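Local coordinates for protein Asp/Glu-specific dipeptidyl-peptidase (Flavobacterium psychrophilum, PDB 5JXF) that removes dipeptides from the N-terminus of oligopeptides as a serine peptidase of family S46, with strict specificity for aspartate or glutamate at the P1 position, at residues V319-M324 and S336-V341. Sequence-based numbering, arbitrary orientation.
Sequences VQDGFM and SKYAGV. With ARG (arginine), chain E.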
# COMPACT_ATOMS: atom_id res chain seq x y z
N VAL A 319 10.62 18.93 9.50
CA VAL A 319 11.79 19.79 9.58
C VAL A 319 13.07 18.98 9.75
O VAL A 319 14.06 19.20 9.05
CB VAL A 319 11.69 20.80 10.74
CG1 VAL A 319 13.01 21.54 10.92
CG2 VAL A 319 10.54 21.78 10.49
N GLN A 320 13.03 18.01 10.66
CA GLN A 320 14.22 17.23 10.97
C GLN A 320 14.62 16.33 9.81
O GLN A 320 15.80 16.25 9.46
CB GLN A 320 13.99 16.42 12.25
CG GLN A 320 14.01 17.29 13.48
CD GLN A 320 13.49 16.59 14.70
OE1 GLN A 320 13.68 15.38 14.88
NE2 GLN A 320 12.80 17.33 15.55
N ASP A 321 13.64 15.64 9.22
CA ASP A 321 13.89 14.78 8.06
C ASP A 321 14.68 15.51 6.97
O ASP A 321 15.65 14.98 6.43
CB ASP A 321 12.56 14.26 7.50
CG ASP A 321 12.72 12.99 6.66
OD1 ASP A 321 13.64 12.18 6.95
OD2 ASP A 321 11.94 12.82 5.70
N GLY A 322 14.27 16.74 6.67
CA GLY A 322 14.94 17.55 5.67
C GLY A 322 16.44 17.68 5.90
O GLY A 322 17.24 17.37 5.01
N PHE A 323 16.82 18.12 7.09
CA PHE A 323 18.23 18.31 7.41
C PHE A 323 19.03 17.01 7.44
O PHE A 323 20.23 17.00 7.14
CB PHE A 323 18.38 19.02 8.76
CG PHE A 323 18.06 20.48 8.72
CD1 PHE A 323 16.78 20.93 8.99
CD2 PHE A 323 19.05 21.41 8.42
CE1 PHE A 323 16.49 22.28 8.96
CE2 PHE A 323 18.76 22.76 8.39
CZ PHE A 323 17.48 23.19 8.66
N MET A 324 18.38 15.91 7.80
CA MET A 324 19.06 14.63 7.93
C MET A 324 19.27 13.92 6.59
O MET A 324 20.22 13.16 6.43
CB MET A 324 18.29 13.72 8.88
CG MET A 324 18.14 14.28 10.28
SD MET A 324 16.88 13.40 11.22
CE MET A 324 17.65 11.81 11.40
N SER A 336 18.72 8.90 16.77
CA SER A 336 18.01 8.34 17.91
C SER A 336 16.84 9.23 18.30
O SER A 336 15.74 8.75 18.55
CB SER A 336 18.95 8.15 19.09
OG SER A 336 18.27 7.53 20.16
N LYS A 337 17.09 10.53 18.37
CA LYS A 337 16.05 11.47 18.76
C LYS A 337 14.90 11.49 17.75
O LYS A 337 13.74 11.60 18.14
CB LYS A 337 16.62 12.88 18.95
CG LYS A 337 17.68 12.98 20.03
CD LYS A 337 18.10 14.43 20.26
CE LYS A 337 18.69 15.03 19.00
NZ LYS A 337 19.26 16.40 19.22
N TYR A 338 15.21 11.36 16.46
CA TYR A 338 14.17 11.33 15.42
C TYR A 338 13.32 10.05 15.51
O TYR A 338 12.09 10.11 15.53
CB TYR A 338 14.78 11.45 14.02
CG TYR A 338 13.77 11.44 12.89
CD1 TYR A 338 13.30 10.25 12.36
CD2 TYR A 338 13.29 12.63 12.36
CE1 TYR A 338 12.38 10.24 11.32
CE2 TYR A 338 12.37 12.63 11.31
CZ TYR A 338 11.91 11.44 10.81
OH TYR A 338 11.00 11.43 9.78
N ALA A 339 13.99 8.89 15.58
CA ALA A 339 13.30 7.60 15.62
C ALA A 339 12.32 7.47 16.80
O ALA A 339 11.22 6.93 16.64
CB ALA A 339 14.32 6.47 15.68
N GLY A 340 12.72 7.94 17.97
CA GLY A 340 11.84 7.94 19.13
C GLY A 340 10.56 8.71 18.88
O GLY A 340 9.46 8.17 19.03
N VAL A 341 10.71 9.97 18.48
CA VAL A 341 9.59 10.86 18.16
C VAL A 341 8.70 10.29 17.06
O VAL A 341 7.47 10.26 17.20
CB VAL A 341 10.09 12.26 17.72
CG1 VAL A 341 8.97 13.07 17.10
CG2 VAL A 341 10.68 13.00 18.93
N ARG E . 7.79 0.28 15.98
CA ARG E . 8.82 -0.25 16.86
C ARG E . 8.31 -0.19 18.30
O ARG E . 7.94 0.87 18.78
CB ARG E . 10.13 0.54 16.69
CG ARG E . 10.78 0.41 15.31
CD ARG E . 12.02 1.30 15.18
NE ARG E . 11.71 2.70 15.41
CZ ARG E . 11.39 3.57 14.45
NH1 ARG E . 11.33 3.18 13.18
NH2 ARG E . 11.11 4.84 14.76
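Tyr338 reaches from helix 328-357 to helix 295-325 and lies against Gln320, Asp321 and Met324. The two helices follow each other in the chain and form a helical hairpin. Their local axes run at 145° to each other and come no closer than 11.1 Å, so the gap is bridged by side chains. Tyr338 holds CG anti to its own backbone nitrogen (chi1 -179°), which carries the ring across to the other helix. Gln320 lies at the ring edge, with OE1 3.8 Å from Tyr338 CD2 and its CB in the ring plane. Its amide plane is steeply turned from the ring, by 72°. Asp321 meets the outer part of the ring. Its backbone N is 3.9 Å from Tyr338 CE2. Asp321 OD1 lies 3.9 Å from Tyr338 OH, too long for a hydrogen bond. Asp321 OD2 pairs instead with Arg325, and Tyr338 OH makes a weak hydrogen bond to Asp225. Met324 adds a Met-aromatic contact: SD sits obliquely to the ring, 4.5 Å from its centroid. The bend at chi3 of Met324 brings CE to 3.9 Å from Tyr338 CB. Replacing Tyr338 by an alanine takes away ring and hydroxyl, and would probably leave Met324 SD without its aromatic partner, a gap between the helices and Asp225 without this weak bond. The next residue, Ala339, faces the substrate site. Its carbonyl O accepts a weak hydrogen bond from NH2 of the bound arginine, 2.8 Å away. Asp225 also belongs to the arginine pocket. No hydrogen bond joins the two segments, so the contact rests mainly on van der Waals packing round the ring, with the sulfur-aromatic contact probably adding to it, while the weak bond to Asp225 is consistent with a link to the pocket.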